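Local coordinates for protein mycosin-1 (Mycobacterium smegmatis, PDB 4KB5) that cleaves EspB as a subtilisin-like serine protease and may regulate both ESX-1 (type VII) secretion and virulence, at residues A[213-218]-A[255-260]; A[259-264]-A[278-283]; A[67-72]-A[164-169]. All coordinates share one frame; numbering follows the deposited sequence.

Contact 1. Residues A[213-218]-A[255-260]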
loop_
_atom_site.group_PDB
_atom_site.type_symbol
_atom_site.label_atom_id
_atom_site.label_comp_id
_atom_site.label_asym_id
_atom_site.label_seq_id
_atom_site.Cartn_x
_atom_site.Cartn_y
_atom_site.Cartn_z
ATOM N N VAL A 213 -1.800 -2.071 2.522
ATOM C CA VAL A 213 -1.992 -0.634 2.349
ATOM C C VAL A 213 -0.843 0.168 2.960
ATOM O O VAL A 213 -0.229 -0.260 3.931
ATOM C CB VAL A 213 -3.392 -0.168 2.866
ATOM C CG1 VAL A 213 -4.458 -1.203 2.486
ATOM C CG2 VAL A 213 -3.418 0.022 4.379
ATOM N N ALA A 214 -0.558 1.327 2.374
ATOM C CA ALA A 214 0.405 2.279 2.920
ATOM C C ALA A 214 -0.085 2.866 4.242
ATOM O O ALA A 214 -1.263 3.194 4.372
ATOM C CB ALA A 214 0.647 3.403 1.921
ATOM N N ALA A 215 0.815 3.029 5.207
ATOM C CA ALA A 215 0.464 3.725 6.462
ATOM C C ALA A 215 0.193 5.217 6.229
ATOM O O ALA A 215 -0.558 5.851 6.992
ATOM C CB ALA A 215 1.551 3.542 7.521
ATOM N N GLY A 216 0.797 5.763 5.169
ATOM C CA GLY A 216 0.682 7.191 4.853
ATOM C C GLY A 216 1.927 7.966 5.245
ATOM O O GLY A 216 2.683 7.556 6.142
ATOM N N ASN A 217 2.145 9.090 4.567
ATOM C CA ASN A 217 3.295 9.955 4.830
ATOM C C ASN A 217 2.791 11.263 5.419
ATOM O O ASN A 217 1.774 11.796 4.979
ATOM C CB ASN A 217 4.075 10.256 3.532
ATOM C CG ASN A 217 4.360 9.011 2.696
ATOM O OD1 ASN A 217 4.223 9.031 1.465
ATOM N ND2 ASN A 217 4.777 7.939 3.343
ATOM N N THR A 218 3.480 11.796 6.413
ATOM C CA THR A 218 3.098 13.106 6.927
ATOM C C THR A 218 3.221 14.149 5.813
ATOM O O THR A 218 4.030 14.010 4.903
ATOM C CB THR A 218 3.950 13.527 8.126
ATOM O OG1 THR A 218 5.327 13.508 7.747
ATOM C CG2 THR A 218 3.741 12.569 9.301
ATOM N N VAL A 255 -7.087 -5.458 6.484
ATOM C CA VAL A 255 -5.941 -5.118 5.635
ATOM C C VAL A 255 -4.654 -5.187 6.468
ATOM O O VAL A 255 -4.728 -5.193 7.702
ATOM C CB VAL A 255 -6.091 -3.712 5.012
ATOM C CG1 VAL A 255 -7.346 -3.648 4.136
ATOM C CG2 VAL A 255 -6.100 -2.634 6.082
ATOM N N LEU A 256 -3.501 -5.279 5.794
ATOM C CA LEU A 256 -2.187 -5.132 6.452
ATOM C C LEU A 256 -1.606 -3.763 6.142
ATOM O O LEU A 256 -1.318 -3.439 4.968
ATOM C CB LEU A 256 -1.214 -6.242 6.027
ATOM C CG LEU A 256 0.207 -6.171 6.636
ATOM C CD1 LEU A 256 0.198 -6.153 8.171
ATOM C CD2 LEU A 256 1.025 -7.348 6.102
ATOM N N THR A 257 -1.469 -2.942 7.177
ATOM C CA THR A 257 -1.037 -1.555 7.021
ATOM C C THR A 257 0.463 -1.442 7.292
ATOM O O THR A 257 0.948 -1.852 8.373
ATOM C CB THR A 257 -1.840 -0.637 7.959
ATOM O OG1 THR A 257 -3.221 -0.757 7.629
ATOM C CG2 THR A 257 -1.424 0.834 7.834
ATOM N N VAL A 258 1.192 -0.889 6.309
ATOM C CA VAL A 258 2.657 -0.932 6.313
ATOM C C VAL A 258 3.312 0.437 6.454
ATOM O O VAL A 258 3.081 1.346 5.647
ATOM C CB VAL A 258 3.191 -1.673 5.075
ATOM C CG1 VAL A 258 4.708 -1.845 5.153
ATOM C CG2 VAL A 258 2.491 -3.023 4.923
ATOM N N GLY A 259 4.124 0.579 7.495
ATOM C CA GLY A 259 4.898 1.802 7.724
ATOM C C GLY A 259 6.300 1.686 7.139
ATOM O O GLY A 259 6.703 0.625 6.652
ATOM N N SER A 260 7.057 2.768 7.220
ATOM C CA SER A 260 8.384 2.807 6.604
ATOM C C SER A 260 9.558 2.798 7.600
ATOM O O SER A 260 9.501 3.472 8.629
ATOM C CB SER A 260 8.489 4.037 5.699
ATOM O OG SER A 260 9.797 4.141 5.185
#

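Contact 2. Residues A[259-264]-A[278-283]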
loop_
_atom_site.group_PDB
_atom_site.type_symbol
_atom_site.label_atom_id
_atom_site.label_comp_id
_atom_site.label_asym_id
_atom_site.label_seq_id
_atom_site.Cartn_x
_atom_site.Cartn_y
_atom_site.Cartn_z
ATOM N N GLY A 259 4.124 0.579 7.495
ATOM C CA GLY A 259 4.898 1.802 7.724
ATOM C C GLY A 259 6.300 1.686 7.139
ATOM O O GLY A 259 6.703 0.625 6.652
ATOM N N SER A 260 7.057 2.768 7.220
ATOM C CA SER A 260 8.384 2.807 6.604
ATOM C C SER A 260 9.558 2.798 7.600
ATOM O O SER A 260 9.501 3.472 8.629
ATOM C CB SER A 260 8.489 4.037 5.699
ATOM O OG SER A 260 9.797 4.141 5.185
ATOM N N ILE A 261 10.609 2.032 7.280
ATOM C CA ILE A 261 11.918 2.159 7.963
ATOM C C ILE A 261 13.046 2.638 7.028
ATOM O O ILE A 261 12.984 2.462 5.795
ATOM C CB ILE A 261 12.390 0.859 8.646
ATOM C CG1 ILE A 261 12.453 -0.297 7.639
ATOM C CG2 ILE A 261 11.507 0.535 9.850
ATOM C CD1 ILE A 261 13.637 -1.219 7.836
ATOM N N GLY A 262 14.073 3.237 7.629
ATOM C CA GLY A 262 15.256 3.676 6.903
ATOM C C GLY A 262 16.372 2.653 6.931
ATOM O O GLY A 262 16.216 1.563 7.511
ATOM N N GLN A 263 17.500 3.015 6.308
ATOM C CA GLN A 263 18.686 2.145 6.195
ATOM C C GLN A 263 19.183 1.598 7.531
ATOM O O GLN A 263 19.667 0.472 7.594
ATOM C CB GLN A 263 19.828 2.877 5.480
ATOM C CG GLN A 263 19.743 2.800 3.968
ATOM C CD GLN A 263 20.522 3.892 3.259
ATOM O OE1 GLN A 263 20.239 5.086 3.411
ATOM N NE2 GLN A 263 21.489 3.487 2.455
ATOM N N ASN A 264 19.048 2.397 8.589
ATOM C CA ASN A 264 19.440 1.988 9.938
ATOM C C ASN A 264 18.397 1.135 10.667
ATOM O O ASN A 264 18.582 0.799 11.837
ATOM C CB ASN A 264 19.791 3.221 10.781
ATOM C CG ASN A 264 18.598 4.131 11.025
ATOM O OD1 ASN A 264 17.577 4.064 10.329
ATOM N ND2 ASN A 264 18.726 4.995 12.022
ATOM N N GLY A 278 0.432 -2.221 11.076
ATOM C CA GLY A 278 0.605 -3.652 11.296
ATOM C C GLY A 278 1.975 -4.243 11.014
ATOM O O GLY A 278 2.325 -5.267 11.583
ATOM N N ALA A 279 2.739 -3.627 10.116
ATOM C CA ALA A 279 4.091 -4.091 9.800
ATOM C C ALA A 279 4.902 -2.938 9.230
ATOM O O ALA A 279 4.409 -1.806 9.136
ATOM C CB ALA A 279 4.064 -5.290 8.848
ATOM N N ALA A 280 6.155 -3.206 8.882
ATOM C CA ALA A 280 7.013 -2.179 8.284
ATOM C C ALA A 280 7.983 -2.776 7.269
ATOM O O ALA A 280 8.239 -3.977 7.278
ATOM C CB ALA A 280 7.758 -1.399 9.347
ATOM N N ALA A 281 8.495 -1.915 6.388
ATOM C CA ALA A 281 9.434 -2.308 5.341
ATOM C C ALA A 281 10.274 -1.116 4.853
ATOM O O ALA A 281 9.910 0.040 5.067
ATOM C CB ALA A 281 8.706 -3.000 4.186
ATOM N N PRO A 282 11.427 -1.394 4.216
ATOM C CA PRO A 282 12.262 -0.313 3.700
ATOM C C PRO A 282 11.427 0.689 2.912
ATOM O O PRO A 282 10.593 0.291 2.093
ATOM C CB PRO A 282 13.212 -1.045 2.754
ATOM C CG PRO A 282 13.395 -2.375 3.386
ATOM C CD PRO A 282 12.062 -2.711 4.028
ATOM N N GLY A 283 11.649 1.971 3.173
ATOM C CA GLY A 283 10.888 3.027 2.540
ATOM C C GLY A 283 11.711 4.282 2.305
ATOM O O GLY A 283 11.154 5.348 2.015
#

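Contact 3. Residues A[67-72]-A[164-169]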
loop_
_atom_site.group_PDB
_atom_site.type_symbol
_atom_site.label_atom_id
_atom_site.label_comp_id
_atom_site.label_asym_id
_atom_site.label_seq_id
_atom_site.Cartn_x
_atom_site.Cartn_y
_atom_site.Cartn_z
ATOM N N ALA A 67 -2.593 -6.771 -7.966
ATOM C CA ALA A 67 -3.151 -5.512 -8.408
ATOM C C ALA A 67 -2.434 -4.363 -7.723
ATOM O O ALA A 67 -2.243 -4.347 -6.491
ATOM C CB ALA A 67 -4.648 -5.459 -8.126
ATOM N N VAL A 68 -2.036 -3.387 -8.521
ATOM C CA VAL A 68 -1.337 -2.228 -8.001
ATOM C C VAL A 68 -2.290 -1.056 -8.124
ATOM O O VAL A 68 -2.574 -0.586 -9.235
ATOM C CB VAL A 68 -0.031 -1.980 -8.772
ATOM C CG1 VAL A 68 0.760 -0.835 -8.153
ATOM C CG2 VAL A 68 0.806 -3.251 -8.806
ATOM N N ILE A 69 -2.815 -0.603 -6.988
ATOM C CA ILE A 69 -3.746 0.533 -6.989
ATOM C C ILE A 69 -2.960 1.779 -6.605
ATOM O O ILE A 69 -2.567 1.965 -5.445
ATOM C CB ILE A 69 -5.000 0.274 -6.107
ATOM C CG1 ILE A 69 -5.751 -0.973 -6.617
ATOM C CG2 ILE A 69 -5.917 1.491 -6.111
ATOM C CD1 ILE A 69 -7.017 -1.336 -5.846
ATOM N N ASP A 70 -2.691 2.619 -7.602
ATOM C CA ASP A 70 -1.657 3.653 -7.465
ATOM C C ASP A 70 -1.887 4.728 -8.540
ATOM O O ASP A 70 -3.042 5.038 -8.866
ATOM C CB ASP A 70 -0.276 2.980 -7.639
ATOM C CG ASP A 70 0.857 3.721 -6.930
ATOM O OD1 ASP A 70 1.101 4.915 -7.225
ATOM O OD2 ASP A 70 1.540 3.087 -6.090
ATOM N N THR A 71 -0.799 5.269 -9.104
ATOM C CA THR A 71 -0.886 6.368 -10.074
ATOM C C THR A 71 -0.822 5.916 -11.537
ATOM O O THR A 71 -0.565 6.728 -12.420
ATOM C CB THR A 71 0.205 7.441 -9.853
ATOM O OG1 THR A 71 1.502 6.898 -10.163
ATOM C CG2 THR A 71 0.173 7.996 -8.419
ATOM N N GLY A 72 -1.080 4.637 -11.786
ATOM C CA GLY A 72 -0.878 4.048 -13.092
ATOM C C GLY A 72 0.561 3.586 -13.280
ATOM O O GLY A 72 1.441 3.908 -12.468
ATOM N N ARG A 164 -14.500 1.448 -5.290
ATOM C CA ARG A 164 -14.812 0.862 -6.587
ATOM C C ARG A 164 -13.607 0.114 -7.151
ATOM O O ARG A 164 -13.741 -0.997 -7.664
ATOM C CB ARG A 164 -15.265 1.945 -7.569
ATOM C CG ARG A 164 -16.744 2.282 -7.480
ATOM C CD ARG A 164 -17.189 3.134 -8.658
ATOM N NE ARG A 164 -16.802 4.533 -8.497
ATOM C CZ ARG A 164 -15.894 5.147 -9.247
ATOM N NH1 ARG A 164 -15.272 4.487 -10.215
ATOM N NH2 ARG A 164 -15.604 6.423 -9.029
ATOM N N SER A 165 -12.431 0.728 -7.051
ATOM C CA SER A 165 -11.183 0.096 -7.549
ATOM C C SER A 165 -10.873 -1.243 -6.856
ATOM O O SER A 165 -10.415 -2.195 -7.503
ATOM C CB SER A 165 -9.996 1.073 -7.486
ATOM O OG SER A 165 -9.517 1.250 -6.160
ATOM N N VAL A 166 -11.181 -1.331 -5.558
ATOM C CA VAL A 166 -10.992 -2.571 -4.802
ATOM C C VAL A 166 -11.933 -3.676 -5.288
ATOM O O VAL A 166 -11.506 -4.824 -5.500
ATOM C CB VAL A 166 -11.155 -2.333 -3.271
ATOM C CG1 VAL A 166 -11.104 -3.644 -2.491
ATOM C CG2 VAL A 166 -10.078 -1.390 -2.769
ATOM N N VAL A 167 -13.211 -3.344 -5.472
ATOM C CA VAL A 167 -14.168 -4.321 -6.022
ATOM C C VAL A 167 -13.690 -4.792 -7.395
ATOM O O VAL A 167 -13.672 -5.995 -7.692
ATOM C CB VAL A 167 -15.603 -3.732 -6.132
ATOM C CG1 VAL A 167 -16.505 -4.636 -6.978
ATOM C CG2 VAL A 167 -16.197 -3.502 -4.747
ATOM N N HIS A 168 -13.288 -3.830 -8.217
ATOM C CA HIS A 168 -12.816 -4.106 -9.580
ATOM C C HIS A 168 -11.604 -5.015 -9.606
ATOM O O HIS A 168 -11.580 -6.024 -10.328
ATOM C CB HIS A 168 -12.509 -2.792 -10.290
ATOM C CG HIS A 168 -12.472 -2.914 -11.796
ATOM N ND1 HIS A 168 -11.392 -2.574 -12.528
ATOM C CD2 HIS A 168 -13.422 -3.382 -12.695
ATOM C CE1 HIS A 168 -11.648 -2.794 -13.833
ATOM N NE2 HIS A 168 -12.889 -3.293 -13.933
ATOM N N ALA A 169 -10.597 -4.690 -8.788
ATOM C CA ALA A 169 -9.375 -5.500 -8.715
ATOM C C ALA A 169 -9.707 -6.920 -8.302
ATOM O O ALA A 169 -9.215 -7.897 -8.898
ATOM C CB ALA A 169 -8.382 -4.871 -7.743
#

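Contact 1. Residues A[213-218]-A[255-260]
Val213 is turned so that CG2 stands between its own backbone N and carbonyl carbon (chi1 -40°), which brings that methyl against Thr257, 3.3 Å from Thr257 OG1. Its other methyl, CG1, beside the backbone N, meets Val255 CB at 3.9 Å, the two valines crossing at about a right angle. Thr257, with OG1 anti to its carbonyl carbon and CG2 anti to its N (chi1 -60°), splits its branches: OG1 faces Val213 and is satisfied by the carbonyl O of Ala249, while CG2 touches Ala215 CA at 3.7 Å. Beta-branched residues suit these extended strands. The single methyl of Ala215 fits close in, its CB 3.3 Å from Val258 O, and also lies over Gly259 CA.

The backbones run parallel. Val213 straddles Thr257, its N donating to Leu256 O (2.8 Å) and its O accepting from Val258 N (2.8 Å). Ala215 N then reaches Val258 O at 2.9 Å, but from above the carbonyl plane, as strand 210-214 gives way to a turn.

These are neighbouring strands of the subtilase core sheet. The face bearing Val213 and Thr257 lies against the loop of Pro248 and Ala249. Leu256 and Val258 instead pack on Val318 of helix 311-328, and Leu256 also meets helix 334-343. Ala214 touches Thr311 of helix 311-328, and its side chain lies about 4 Å from that of Ser312, inferred to belong to the charge relay.

Contact 2. Residues A[259-264]-A[278-283]
Ile261 lays CG1 over the backbone carbonyl of Ala281, 3.6 Å from its O, while the CG2 branch comes within 4.2 Å of Ala280 CB. Holding CG1 between the backbone N and carbonyl carbon (chi1 56°) is what folds it over the neighbouring strand; there it also borders the ring of Pro282. Opposed to this bulky residue are small ones, and the strands come close, with Gly259 and Ala280 facing each other. Ala280 CB rests beside Gly259 O, and it also touches Val356.

Ser260 goes to the other face, with Ala281. Its OG, anti to the backbone N, lies 3.1 Å from Gly283 CA, in the place a CB would take, and glycine's lack of a side chain makes room for it. The hydroxyl is hydrogen-bonded to Ser268 OG; toward Gly283 N the angle is too poor for a bond, and the approach is van der Waals.

Four backbone bonds join the parallel strands, whose directions differ by 43°. Gly259 straddles Ala280: its N donates to Ala279 O (2.9 Å) and its O accepts from Ala281 N (3.1 Å). Ile261 straddles Pro282 likewise, its N reaching Ala281 O at 3.1 Å from above the carbonyl plane, and its O receiving Gly283 N at 3.0 Å. Pro282, having no N-H to give, fits a straddled place on the outermost strand, where it packs on Trp45 and Ala46.

Ala281 O takes a second hydrogen bond, from Ser314 OG of helix 311-328. Polarity here is thus almost wholly that of the main chain: buried peptide groups satisfy one another, a serine ties the sheet edge to the helix carrying the inferred nucleophile Ser312, and small side chains permit the close fit.

Contact 3. Residues A[67-72]-A[164-169]
Strand 67-70, through Ala67 and Ile69, faces Ser165, Val166 and Ala169 of helix segment 164-169, which runs nearly antiparallel to it (166°), the axes 9.8 Å apart at closest approach. Ile69 does most of the touching. The outstretched end beyond CG1 (chi2 -179°) carries CD1 to the helix, 4.2 Å from Ala169 CB and 4.3 Å from Val166 CG2. Both CG2 and CD1 of Ile69 also border Ser165 OG, CG2 at 3.6 Å. This buried hydroxyl can face hydrocarbon because it is hydrogen-bonded within its own helix to Leu162 O. At the other end Ala67 CB meets Ala169 CB at 3.8 Å, two small residues letting strand and helix draw near.

Asp70, the inferred charge-relay aspartate, lies on the face of the strand turned from the helix: OD1 takes Thr71 N at 2.7 Å and is also bonded to His101 ND1, while Thr105 holds OD2.

Helix 154-171 links strand 127-132 to strand 176-179, the two neighbours of strand 65-70, in a beta-alpha-beta crossover that passes over the central strand. Leu131 and Ile177 from those strands flank the alanines, and Val166 continues onto Ala203 of helix 194-206.

From the N terminus, contact 3 comes first, closing a loop of 91 residues between strand 65-70 and helix 154-171. Contact 1 follows, bringing strand 256-261 back beside strand 210-214 after 36 residues. Contact 2 closes the shortest loop, 13 residues, and adds strand 279-282 at the sheet edge. The loops run in series, without nesting or crossing, although contacts 1 and 2 overlap at Gly259 and Ser260. They are further joined where Thr257 O probably accepts from Gly278 N and Ala279 N. Contacts 2 and 3, with centres about 23 Å apart, lie on opposite sides of the chain's centre, tied through one parallel sheet.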